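Local coordinates for protein Phospholipase/Carboxylesterase (Haliangium ochraceum, PDB 4Q82) that probably hydrolyses carboxylic ester bonds, perhaps those of phospholipids, as a serine hydrolase with the alpha/beta-hydrolase fold, at residues D115-S118 / P122-V125; P81-W86 / D267-L272; I89-D94 / L104-P109; N173-H178 / V208-F213. All coordinates share one frame; numbering follows the deposited sequence.

Interaction 1 of 4, residues D115-S118 / P122-V125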
loop_
_atom_site.group_PDB
_atom_site.type_symbol
_atom_site.label_atom_id
_atom_site.label_comp_id
_atom_site.label_asym_id
_atom_site.label_seq_id
_atom_site.Cartn_x
_atom_site.Cartn_y
_atom_site.Cartn_z
ATOM N N ASP A 115 -8.608 -13.029 -10.367
ATOM C CA ASP A 115 -10.049 -12.927 -10.084
ATOM C C ASP A 115 -10.402 -13.321 -8.647
ATOM O O ASP A 115 -11.495 -13.842 -8.394
ATOM C CB ASP A 115 -10.858 -13.779 -11.070
ATOM C CG ASP A 115 -10.714 -13.303 -12.487
ATOM O OD1 ASP A 115 -10.489 -12.082 -12.689
ATOM O OD2 ASP A 115 -10.843 -14.134 -13.403
ATOM N N GLU A 116 -9.484 -13.050 -7.715
ATOM C CA GLU A 116 -9.679 -13.360 -6.305
ATOM C C GLU A 116 -9.840 -12.080 -5.481
ATOM O O GLU A 116 -9.741 -12.102 -4.257
ATOM C CB GLU A 116 -8.498 -14.200 -5.765
ATOM C CG GLU A 116 -8.350 -15.553 -6.480
ATOM C CD GLU A 116 -7.061 -16.295 -6.097
ATOM O OE1 GLU A 116 -6.248 -15.735 -5.347
ATOM O OE2 GLU A 116 -6.867 -17.451 -6.527
ATOM N N TRP A 117 -10.089 -10.973 -6.163
ATOM C CA TRP A 117 -10.294 -9.672 -5.520
ATOM C C TRP A 117 -11.777 -9.309 -5.588
ATOM O O TRP A 117 -12.294 -9.018 -6.668
ATOM C CB TRP A 117 -9.425 -8.626 -6.226
ATOM C CG TRP A 117 -9.451 -7.233 -5.657
ATOM C CD1 TRP A 117 -10.281 -6.194 -6.036
ATOM C CD2 TRP A 117 -8.578 -6.709 -4.649
ATOM N NE1 TRP A 117 -9.957 -5.059 -5.318
ATOM C CE2 TRP A 117 -8.928 -5.355 -4.455
ATOM C CE3 TRP A 117 -7.525 -7.259 -3.886
ATOM C CZ2 TRP A 117 -8.271 -4.543 -3.530
ATOM C CZ3 TRP A 117 -6.873 -6.449 -2.964
ATOM C CH2 TRP A 117 -7.247 -5.098 -2.797
ATOM N N SER A 118 -12.472 -9.362 -4.453
ATOM C CA SER A 118 -13.924 -9.148 -4.451
ATOM C C SER A 118 -14.374 -7.876 -5.179
ATOM O O SER A 118 -13.789 -6.816 -5.002
ATOM C CB SER A 118 -14.448 -9.099 -3.013
ATOM O OG SER A 118 -15.810 -8.737 -3.016
ATOM N N PRO A 122 -14.184 -1.196 -3.183
ATOM C CA PRO A 122 -14.477 0.020 -3.961
ATOM C C PRO A 122 -13.250 0.794 -4.440
ATOM O O PRO A 122 -13.440 1.837 -5.092
ATOM C CB PRO A 122 -15.269 0.870 -2.971
ATOM C CG PRO A 122 -14.650 0.517 -1.643
ATOM C CD PRO A 122 -14.383 -0.984 -1.738
ATOM N N PHE A 123 -12.048 0.299 -4.143
ATOM C CA PHE A 123 -10.803 1.013 -4.454
ATOM C C PHE A 123 -10.419 1.021 -5.928
ATOM O O PHE A 123 -10.454 -0.018 -6.592
ATOM C CB PHE A 123 -9.610 0.397 -3.698
ATOM C CG PHE A 123 -9.889 0.026 -2.265
ATOM C CD1 PHE A 123 -9.697 0.944 -1.239
ATOM C CD2 PHE A 123 -10.279 -1.274 -1.935
ATOM C CE1 PHE A 123 -9.916 0.591 0.101
ATOM C CE2 PHE A 123 -10.496 -1.646 -0.626
ATOM C CZ PHE A 123 -10.313 -0.719 0.418
ATOM N N VAL A 124 -9.981 2.176 -6.426
ATOM C CA VAL A 124 -9.014 2.172 -7.508
ATOM C C VAL A 124 -7.731 1.595 -6.915
ATOM O O VAL A 124 -7.291 2.058 -5.858
ATOM C CB VAL A 124 -8.758 3.588 -8.067
ATOM C CG1 VAL A 124 -7.582 3.585 -9.025
ATOM C CG2 VAL A 124 -10.029 4.119 -8.748
ATOM N N VAL A 125 -7.135 0.585 -7.556
ATOM C CA VAL A 125 -5.873 0.018 -7.041
ATOM C C VAL A 125 -4.776 0.205 -8.070
ATOM O O VAL A 125 -4.875 -0.312 -9.194
ATOM C CB VAL A 125 -5.987 -1.497 -6.694
ATOM C CG1 VAL A 125 -4.668 -2.006 -6.054
ATOM C CG2 VAL A 125 -7.139 -1.737 -5.712
HETATM O O HOH W 1 -11.081 -2.354 -5.300
#
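The Trp117 and Phe123 side chains cross at about a right angle, and the six-membered part of the indole also rests on Val125. The contact sits near one end of the sheet of an alpha/beta-hydrolase fold, where the chain leaves helix 107-113 and turns into strand 124-128. One atom does all the touching from the indole: CZ2 lies 3.7 Å from Val125 CG2 and 4.2 Å from Phe123 CD2, both reached on a slant to the ring. Trp117 CG is anti to the backbone N (chi1 -177°) and beside the carbonyl carbon, and from there the indole extends toward the strand. Phe123 and Val125, two residues apart, both turn their CB toward the tryptophan, while the intervening Val124 faces Ala80 and Leu82. Just upstream, Asp115, with positive phi, is the C-prime residue of a Schellman motif that ends the helix, and the chain is then led across to Trp117. The indole is also boxed in by Tyr70 and Tyr269, each ring meeting it edge to face, and Arg121 makes a cation-pi contact with it. The buried indole nitrogen still has a polar partner, a water lying in the ring plane at its edge, with NE1 donating over 2.9 Å. That water in turn can donate to the backbone of the strand entrance, though other acceptors compete for its protons: its oxygen is 2.7 Å from Phe123 O.

Interaction 2 of 4, residues P81-W86 / D267-L272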
loop_
_atom_site.group_PDB
_atom_site.type_symbol
_atom_site.label_atom_id
_atom_site.label_comp_id
_atom_site.label_asym_id
_atom_site.label_seq_id
_atom_site.Cartn_x
_atom_site.Cartn_y
_atom_site.Cartn_z
ATOM N N PRO A 81 -12.395 5.584 -3.499
ATOM C CA PRO A 81 -11.182 5.538 -2.671
ATOM C C PRO A 81 -10.016 5.035 -3.499
ATOM O O PRO A 81 -10.227 4.324 -4.479
ATOM C CB PRO A 81 -11.540 4.549 -1.550
ATOM C CG PRO A 81 -12.705 3.763 -2.084
ATOM C CD PRO A 81 -13.450 4.686 -2.998
ATOM N N LEU A 82 -8.801 5.424 -3.126
ATOM C CA LEU A 82 -7.615 5.061 -3.879
ATOM C C LEU A 82 -6.677 4.253 -2.999
ATOM O O LEU A 82 -6.430 4.607 -1.838
ATOM C CB LEU A 82 -6.887 6.307 -4.403
ATOM C CG LEU A 82 -5.464 6.116 -4.938
ATOM C CD1 LEU A 82 -5.508 5.288 -6.208
ATOM C CD2 LEU A 82 -4.853 7.487 -5.228
HETATM N N MSE A 83 -6.160 3.162 -3.556
HETATM C CA MSE A 83 -5.123 2.391 -2.902
HETATM C C MSE A 83 -3.909 2.325 -3.804
HETATM O O MSE A 83 -4.015 1.878 -4.951
HETATM C CB MSE A 83 -5.614 0.970 -2.580
HETATM C CG MSE A 83 -4.555 0.090 -1.919
HETATM SE SE MSE A 83 -5.131 -1.787 -1.795
HETATM C CE MSE A 83 -6.730 -1.540 -0.691
ATOM N N VAL A 84 -2.753 2.749 -3.295
ATOM C CA VAL A 84 -1.524 2.599 -4.072
ATOM C C VAL A 84 -0.664 1.573 -3.344
ATOM O O VAL A 84 -0.360 1.728 -2.150
ATOM C CB VAL A 84 -0.778 3.925 -4.246
ATOM C CG1 VAL A 84 0.549 3.719 -5.032
ATOM C CG2 VAL A 84 -1.676 4.949 -4.991
ATOM N N PHE A 85 -0.312 0.512 -4.061
ATOM C CA PHE A 85 0.423 -0.622 -3.479
ATOM C C PHE A 85 1.843 -0.687 -4.043
ATOM O O PHE A 85 2.019 -0.635 -5.275
ATOM C CB PHE A 85 -0.300 -1.946 -3.774
ATOM C CG PHE A 85 0.613 -3.156 -3.656
ATOM C CD1 PHE A 85 0.987 -3.627 -2.401
ATOM C CD2 PHE A 85 1.121 -3.784 -4.792
ATOM C CE1 PHE A 85 1.859 -4.756 -2.262
ATOM C CE2 PHE A 85 1.980 -4.878 -4.684
ATOM C CZ PHE A 85 2.354 -5.376 -3.412
ATOM N N TRP A 86 2.843 -0.823 -3.156
ATOM C CA TRP A 86 4.253 -0.928 -3.554
ATOM C C TRP A 86 4.811 -2.320 -3.257
ATOM O O TRP A 86 4.807 -2.784 -2.107
ATOM C CB TRP A 86 5.094 0.152 -2.841
ATOM C CG TRP A 86 4.676 1.515 -3.232
ATOM C CD1 TRP A 86 3.680 2.266 -2.666
ATOM C CD2 TRP A 86 5.210 2.295 -4.303
ATOM N NE1 TRP A 86 3.569 3.467 -3.328
ATOM C CE2 TRP A 86 4.487 3.504 -4.342
ATOM C CE3 TRP A 86 6.229 2.086 -5.237
ATOM C CZ2 TRP A 86 4.766 4.515 -5.257
ATOM C CZ3 TRP A 86 6.486 3.091 -6.178
ATOM C CH2 TRP A 86 5.766 4.293 -6.162
ATOM N N ASP A 267 -8.979 -8.001 8.555
ATOM C CA ASP A 267 -9.648 -7.345 7.413
ATOM C C ASP A 267 -9.103 -5.944 7.237
ATOM O O ASP A 267 -9.686 -4.939 7.700
ATOM C CB ASP A 267 -11.164 -7.324 7.577
ATOM C CG ASP A 267 -11.880 -6.877 6.289
ATOM O OD1 ASP A 267 -11.228 -6.344 5.354
ATOM O OD2 ASP A 267 -13.103 -7.057 6.209
ATOM N N ILE A 268 -7.967 -5.886 6.554
ATOM C CA ILE A 268 -7.307 -4.615 6.322
ATOM C C ILE A 268 -8.143 -3.692 5.438
ATOM O O ILE A 268 -7.989 -2.489 5.542
ATOM C CB ILE A 268 -5.920 -4.800 5.670
ATOM C CG1 ILE A 268 -6.016 -5.640 4.390
ATOM C CG2 ILE A 268 -4.949 -5.441 6.689
ATOM C CD1 ILE A 268 -4.682 -5.613 3.523
ATOM N N TYR A 269 -8.998 -4.248 4.571
ATOM C CA TYR A 269 -9.796 -3.416 3.657
ATOM C C TYR A 269 -10.902 -2.657 4.408
ATOM O O TYR A 269 -11.098 -1.452 4.203
ATOM C CB TYR A 269 -10.367 -4.279 2.516
ATOM C CG TYR A 269 -9.222 -5.055 1.884
ATOM C CD1 TYR A 269 -8.174 -4.384 1.273
ATOM C CD2 TYR A 269 -9.168 -6.458 1.935
ATOM C CE1 TYR A 269 -7.060 -5.070 0.728
ATOM C CE2 TYR A 269 -8.070 -7.155 1.356
ATOM C CZ TYR A 269 -7.030 -6.442 0.765
ATOM O OH TYR A 269 -5.939 -7.108 0.221
ATOM N N ALA A 270 -11.612 -3.345 5.285
ATOM C CA ALA A 270 -12.609 -2.686 6.099
ATOM C C ALA A 270 -11.946 -1.611 6.975
ATOM O O ALA A 270 -12.487 -0.514 7.133
ATOM C CB ALA A 270 -13.362 -3.710 6.955
ATOM N N TRP A 271 -10.770 -1.926 7.515
ATOM C CA TRP A 271 -10.058 -0.984 8.380
ATOM C C TRP A 271 -9.655 0.268 7.593
ATOM O O TRP A 271 -9.884 1.394 8.053
ATOM C CB TRP A 271 -8.815 -1.636 9.021
ATOM C CG TRP A 271 -8.089 -0.684 9.955
ATOM C CD1 TRP A 271 -8.417 -0.380 11.258
ATOM C CD2 TRP A 271 -6.941 0.114 9.636
ATOM N NE1 TRP A 271 -7.519 0.552 11.769
ATOM C CE2 TRP A 271 -6.611 0.869 10.791
ATOM C CE3 TRP A 271 -6.150 0.257 8.484
ATOM C CZ2 TRP A 271 -5.513 1.748 10.828
ATOM C CZ3 TRP A 271 -5.064 1.135 8.525
ATOM C CH2 TRP A 271 -4.757 1.863 9.690
ATOM N N LEU A 272 -9.057 0.085 6.414
ATOM C CA LEU A 272 -8.718 1.241 5.577
ATOM C C LEU A 272 -9.939 2.116 5.344
ATOM O O LEU A 272 -9.924 3.322 5.598
ATOM C CB LEU A 272 -8.134 0.794 4.228
ATOM C CG LEU A 272 -6.671 0.316 4.276
ATOM C CD1 LEU A 272 -6.255 -0.246 2.892
ATOM C CD2 LEU A 272 -5.738 1.446 4.652
#
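The ring of Tyr269 has Ile268 CG1 over the centre of one face, 3.7 Å above the plane, and the methyl of Met83 at its edge, near that plane. Met83 is a selenomethionine, and its CE meets the CD1 side of the tyrosine at 3.7 Å. The same methyl also touches Leu272 CD1, at 3.8 Å, one helical turn further on. Met83 runs extended through its first two torsions and then bends about the CG-SE bond (chi3 -60°), which brings CE between the two helix residues. This is the layering of an alpha/beta hydrolase: strand 80-86, inside the parallel part of the sheet, is covered by the C-terminal helix 268-273. The phenol OH is hydrogen-bonded to Tyr260 O, so the ring is held at its polar end as well. Leu272 also leans on Tyr160 of the adjoining strand. At the start of the helix Asp267 is the N-cap. Its OD1 takes a nearly straight bond from Ala270 N, 3.0 Å and 173°, arriving well above the carboxylate plane, and a weak one from Tyr269 N.

Interaction 3 of 4, residues I89-D94 / L104-P109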
loop_
_atom_site.group_PDB
_atom_site.type_symbol
_atom_site.label_atom_id
_atom_site.label_comp_id
_atom_site.label_asym_id
_atom_site.label_seq_id
_atom_site.Cartn_x
_atom_site.Cartn_y
_atom_site.Cartn_z
ATOM N N ILE A 89 11.280 -6.136 -3.205
ATOM C CA ILE A 89 12.483 -5.946 -4.044
ATOM C C ILE A 89 12.607 -6.989 -5.169
ATOM O O ILE A 89 13.196 -6.720 -6.239
ATOM C CB ILE A 89 13.754 -5.935 -3.148
ATOM C CG1 ILE A 89 14.917 -5.199 -3.821
ATOM C CG2 ILE A 89 14.125 -7.359 -2.709
ATOM C CD1 ILE A 89 16.063 -4.894 -2.837
ATOM N N GLY A 90 12.033 -8.169 -4.961
ATOM C CA GLY A 90 12.112 -9.220 -5.963
ATOM C C GLY A 90 11.387 -8.855 -7.239
ATOM O O GLY A 90 11.636 -9.414 -8.317
ATOM N N GLU A 91 10.471 -7.912 -7.129
ATOM C CA GLU A 91 9.642 -7.581 -8.265
ATOM C C GLU A 91 10.052 -6.253 -8.934
ATOM O O GLU A 91 9.329 -5.764 -9.801
ATOM C CB GLU A 91 8.167 -7.563 -7.824
ATOM C CG GLU A 91 7.619 -8.965 -7.545
ATOM C CD GLU A 91 8.273 -9.670 -6.352
ATOM O OE1 GLU A 91 8.243 -9.129 -5.231
ATOM O OE2 GLU A 91 8.830 -10.774 -6.543
ATOM N N ASN A 92 11.216 -5.701 -8.558
ATOM C CA ASN A 92 11.769 -4.524 -9.241
ATOM C C ASN A 92 11.906 -4.800 -10.749
ATOM O O ASN A 92 12.205 -5.928 -11.162
ATOM C CB ASN A 92 13.153 -4.124 -8.690
ATOM C CG ASN A 92 13.097 -3.459 -7.312
ATOM O OD1 ASN A 92 12.038 -3.347 -6.682
ATOM N ND2 ASN A 92 14.268 -3.040 -6.828
ATOM N N GLY A 93 11.699 -3.780 -11.574
ATOM C CA GLY A 93 11.891 -3.953 -13.018
ATOM C C GLY A 93 11.762 -2.623 -13.723
ATOM O O GLY A 93 11.518 -1.610 -13.058
ATOM N N ASP A 94 11.885 -2.605 -15.055
ATOM C CA ASP A 94 12.051 -1.320 -15.727
ATOM C C ASP A 94 10.747 -0.631 -16.110
ATOM O O ASP A 94 10.766 0.384 -16.809
ATOM C CB ASP A 94 12.949 -1.475 -16.971
ATOM C CG ASP A 94 12.348 -2.380 -18.042
ATOM O OD1 ASP A 94 11.133 -2.677 -18.009
ATOM O OD2 ASP A 94 13.112 -2.797 -18.942
ATOM N N LEU A 104 2.873 -8.810 -10.601
ATOM C CA LEU A 104 1.697 -9.630 -10.321
ATOM C C LEU A 104 1.956 -10.744 -9.290
ATOM O O LEU A 104 1.024 -11.452 -8.898
ATOM C CB LEU A 104 1.151 -10.264 -11.607
ATOM C CG LEU A 104 0.780 -9.302 -12.732
ATOM C CD1 LEU A 104 0.316 -10.114 -13.949
ATOM C CD2 LEU A 104 -0.317 -8.337 -12.252
ATOM N N ALA A 105 3.206 -10.894 -8.852
ATOM C CA ALA A 105 3.591 -12.008 -7.970
ATOM C C ALA A 105 2.910 -11.977 -6.596
ATOM O O ALA A 105 2.521 -13.021 -6.056
ATOM C CB ALA A 105 5.091 -12.023 -7.771
ATOM N N ASN A 106 2.782 -10.790 -6.025
ATOM C CA ASN A 106 2.303 -10.660 -4.647
ATOM C C ASN A 106 1.324 -9.525 -4.485
ATOM O O ASN A 106 1.311 -8.582 -5.276
ATOM C CB ASN A 106 3.475 -10.374 -3.660
ATOM C CG ASN A 106 4.574 -11.387 -3.721
ATOM O OD1 ASN A 106 5.762 -11.037 -3.886
ATOM N ND2 ASN A 106 4.224 -12.647 -3.537
ATOM N N GLY A 107 0.544 -9.567 -3.408
ATOM C CA GLY A 107 -0.227 -8.400 -3.036
ATOM C C GLY A 107 -1.499 -8.223 -3.851
ATOM O O GLY A 107 -1.894 -9.111 -4.607
ATOM N N PRO A 108 -2.155 -7.063 -3.697
ATOM C CA PRO A 108 -3.397 -6.790 -4.425
ATOM C C PRO A 108 -3.347 -7.151 -5.918
ATOM O O PRO A 108 -4.307 -7.786 -6.371
ATOM C CB PRO A 108 -3.590 -5.284 -4.221
ATOM C CG PRO A 108 -3.068 -5.077 -2.807
ATOM C CD PRO A 108 -1.807 -5.966 -2.772
ATOM N N PRO A 109 -2.269 -6.789 -6.660
ATOM C CA PRO A 109 -2.369 -7.099 -8.098
ATOM C C PRO A 109 -2.378 -8.604 -8.385
ATOM O O PRO A 109 -2.953 -9.033 -9.393
ATOM C CB PRO A 109 -1.128 -6.413 -8.694
ATOM C CG PRO A 109 -0.148 -6.324 -7.538
ATOM C CD PRO A 109 -1.046 -6.012 -6.358
#
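The backbone bond from Asn92 N to Ile89 O, 3.2 Å, closes the turn that presents Glu91 to Ala105 and Asn106. From this turn Glu91 turns its CB toward the partner segment, and its chain then bends at chi2 (66°), so that the carboxylate folds back beside Gly90, where a CB would clash with OE2. The bend leaves the methylene as the apolar flank of the contact, with CG 4.0 Å from the Ala105 methyl. The carboxylate itself meets the Asn106 amide, the two planes standing 87° apart. OE1 and Asn106 OD1 approach to 3.4 Å, but as modelled both are acceptors and no bond joins them; the closeness is packing unless the amide is turned over or the acid carries a proton. With an alanine here, CG and the carboxylate are gone, which would probably open a gap over the Ala105 methyl and leave the Asn106 amide freer to turn. The backbones are tied down separately: Glu91 O receives Gln129 NE2, and Ala105 O receives Arg110 NH1. Asn106 also touches Trp256, just before Gly107, at positive phi, leads into helix 107-113. The contact lies near the surface, and its first segment belongs to the loop that follows strand 80-86. Ile89 N is hydrogen-bonded to OD2 of the sulfonylated serine at position 165, as expected of the loop that, in alpha/beta hydrolases with a His-Gly-x-Gly sequence, supplies backbone N-H groups to the oxyanion hole.

Interaction 4 of 4, residues N173-H178 / V208-F213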
loop_
_atom_site.group_PDB
_atom_site.type_symbol
_atom_site.label_atom_id
_atom_site.label_comp_id
_atom_site.label_asym_id
_atom_site.label_seq_id
_atom_site.Cartn_x
_atom_site.Cartn_y
_atom_site.Cartn_z
ATOM N N ASN A 173 9.544 5.482 4.764
ATOM C CA ASN A 173 10.440 6.610 4.501
ATOM C C ASN A 173 9.686 7.781 3.881
ATOM O O ASN A 173 10.035 8.953 4.089
ATOM C CB ASN A 173 11.576 6.175 3.596
ATOM C CG ASN A 173 12.665 5.476 4.368
ATOM O OD1 ASN A 173 12.869 5.764 5.559
ATOM N ND2 ASN A 173 13.378 4.568 3.709
ATOM N N TYR A 174 8.657 7.446 3.111
ATOM C CA TYR A 174 7.781 8.467 2.536
ATOM C C TYR A 174 7.114 9.274 3.649
ATOM O O TYR A 174 7.064 10.512 3.600
ATOM C CB TYR A 174 6.723 7.826 1.633
ATOM C CG TYR A 174 5.525 8.720 1.395
ATOM C CD1 TYR A 174 5.589 9.783 0.482
ATOM C CD2 TYR A 174 4.326 8.509 2.088
ATOM C CE1 TYR A 174 4.497 10.626 0.275
ATOM C CE2 TYR A 174 3.215 9.359 1.881
ATOM C CZ TYR A 174 3.311 10.401 0.974
ATOM O OH TYR A 174 2.222 11.231 0.764
ATOM N N LEU A 175 6.607 8.561 4.656
ATOM C CA LEU A 175 5.986 9.224 5.795
ATOM C C LEU A 175 7.011 10.039 6.581
ATOM O O LEU A 175 6.716 11.126 7.063
ATOM C CB LEU A 175 5.293 8.199 6.703
ATOM C CG LEU A 175 4.022 7.572 6.139
ATOM C CD1 LEU A 175 3.537 6.454 7.068
ATOM C CD2 LEU A 175 2.941 8.635 5.953
ATOM N N ARG A 176 8.229 9.533 6.695
ATOM C CA ARG A 176 9.249 10.287 7.414
ATOM C C ARG A 176 9.539 11.621 6.729
ATOM O O ARG A 176 9.703 12.668 7.387
ATOM C CB ARG A 176 10.539 9.480 7.536
ATOM C CG ARG A 176 11.591 10.257 8.295
ATOM C CD ARG A 176 12.939 9.569 8.319
ATOM N NE ARG A 176 13.870 10.373 9.112
ATOM C CZ ARG A 176 15.174 10.139 9.201
ATOM N NH1 ARG A 176 15.711 9.127 8.536
ATOM N NH2 ARG A 176 15.936 10.923 9.951
ATOM N N ALA A 177 9.595 11.594 5.402
ATOM C CA ALA A 177 9.964 12.789 4.650
ATOM C C ALA A 177 8.807 13.757 4.514
ATOM O O ALA A 177 9.010 14.969 4.511
ATOM C CB ALA A 177 10.481 12.412 3.265
ATOM N N HIS A 178 7.599 13.217 4.383
ATOM C CA HIS A 178 6.453 14.006 3.933
ATOM C C HIS A 178 5.253 13.999 4.881
ATOM O O HIS A 178 4.140 14.324 4.460
ATOM C CB HIS A 178 6.017 13.516 2.547
ATOM C CG HIS A 178 7.078 13.682 1.508
ATOM N ND1 HIS A 178 7.594 14.917 1.175
ATOM C CD2 HIS A 178 7.733 12.781 0.740
ATOM C CE1 HIS A 178 8.523 14.770 0.246
ATOM N NE2 HIS A 178 8.628 13.482 -0.034
ATOM N N VAL A 208 -1.212 9.885 11.641
ATOM C CA VAL A 208 -1.553 9.049 10.492
ATOM C C VAL A 208 -1.941 7.647 10.963
ATOM O O VAL A 208 -1.176 7.013 11.671
ATOM C CB VAL A 208 -0.357 8.928 9.528
ATOM C CG1 VAL A 208 -0.695 8.025 8.367
ATOM C CG2 VAL A 208 0.056 10.305 9.031
ATOM N N PRO A 209 -3.129 7.156 10.573
ATOM C CA PRO A 209 -3.517 5.809 11.000
ATOM C C PRO A 209 -2.663 4.774 10.285
ATOM O O PRO A 209 -2.564 4.829 9.053
ATOM C CB PRO A 209 -4.997 5.693 10.576
ATOM C CG PRO A 209 -5.432 7.086 10.219
ATOM C CD PRO A 209 -4.188 7.831 9.801
ATOM N N ILE A 210 -2.027 3.883 11.042
ATOM C CA ILE A 210 -1.186 2.849 10.454
ATOM C C ILE A 210 -1.493 1.475 11.063
ATOM O O ILE A 210 -1.689 1.347 12.281
ATOM C CB ILE A 210 0.327 3.163 10.645
ATOM C CG1 ILE A 210 0.654 4.564 10.116
ATOM C CG2 ILE A 210 1.167 2.061 9.938
ATOM C CD1 ILE A 210 2.110 5.029 10.401
ATOM N N TRP A 211 -1.572 0.459 10.207
ATOM C CA TRP A 211 -1.629 -0.922 10.667
ATOM C C TRP A 211 -0.372 -1.612 10.161
ATOM O O TRP A 211 -0.184 -1.788 8.947
ATOM C CB TRP A 211 -2.891 -1.618 10.156
ATOM C CG TRP A 211 -3.196 -2.950 10.795
ATOM C CD1 TRP A 211 -2.359 -3.723 11.550
ATOM C CD2 TRP A 211 -4.440 -3.649 10.713
ATOM N NE1 TRP A 211 -3.026 -4.883 11.945
ATOM C CE2 TRP A 211 -4.308 -4.843 11.450
ATOM C CE3 TRP A 211 -5.667 -3.370 10.088
ATOM C CZ2 TRP A 211 -5.358 -5.767 11.580
ATOM C CZ3 TRP A 211 -6.712 -4.285 10.207
ATOM C CH2 TRP A 211 -6.553 -5.470 10.953
ATOM N N GLY A 212 0.513 -1.973 11.089
ATOM C CA GLY A 212 1.764 -2.623 10.730
ATOM C C GLY A 212 1.668 -4.118 10.985
ATOM O O GLY A 212 1.046 -4.553 11.977
ATOM N N PHE A 213 2.266 -4.896 10.087
ATOM C CA PHE A 213 2.250 -6.378 10.137
ATOM C C PHE A 213 3.663 -6.901 10.037
ATOM O O PHE A 213 4.437 -6.385 9.214
ATOM C CB PHE A 213 1.480 -6.991 8.959
ATOM C CG PHE A 213 0.003 -6.802 9.018
ATOM C CD1 PHE A 213 -0.577 -5.591 8.650
ATOM C CD2 PHE A 213 -0.807 -7.853 9.424
ATOM C CE1 PHE A 213 -1.977 -5.410 8.695
ATOM C CE2 PHE A 213 -2.222 -7.696 9.486
ATOM C CZ PHE A 213 -2.796 -6.478 9.113
#
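Apolar contacts join the two segments, and Leu175 makes both of them. Its CD1 meets Ile210 CD1 tip to tip at 3.9 Å, each side chain stretched straight at the other. Its second methyl, CD2, sits more loosely over Val208 CG1, at 4.4 Å. Ile210 reaches this far because CD1 continues its chain in extended form (chi2 174°), while CG1 lies anti to the carbonyl carbon and is carried out toward the helix. Between Val208 and Ile210, Pro209 faces the other way and packs on Trp271. The helix, 167-178, links parallel strands 158-163 and 186-190 in a beta-alpha-beta crossover; in alpha/beta hydrolases the helix in this place follows the nucleophile elbow, consistent with the sulfonylated serine at position 165 just ahead of it. Aromatic packing belongs to the far face of the strand, where Phe213 CZ lies 3.2 Å above the Trp211 ring, toward its rim, and Trp271 meets that indole edge to face. Backbone hydrogen bonds hold each element in shape: Ala177 N to Asn173 O at 3.0 Å and His178 N to Tyr174 O at 2.9 Å along the helix, and Trp211 with Ala187 and Leu189 between strands. Charge appears on the outer side of the helix, where Arg176 NE forms a salt bridge with Asp200 OD2.

Overall arrangement
Interactions 1, 2 and 4 all reach the same sheet, and helix 268-273 connects them. Interactions 1 and 2 have centres about 10 Å apart and share neighbouring strands, with a probable bond of 2.8 Å from Met83 N to Val124 O. Interaction 4 lies about 14 Å from interaction 2 between centres and touches it through Ile268 CG2 and Phe213 CZ, 3.4 Å apart. The centre of interaction 3 is about 17 Å from those of both 1 and 2; Pro108 CB packs on Trp117 CZ3 at 3.7 Å, and Phe85 covers Pro109. Interactions 3 and 4 do not touch, yet they involve the loop bonded to the sulfonylated serine and the helix that follows it.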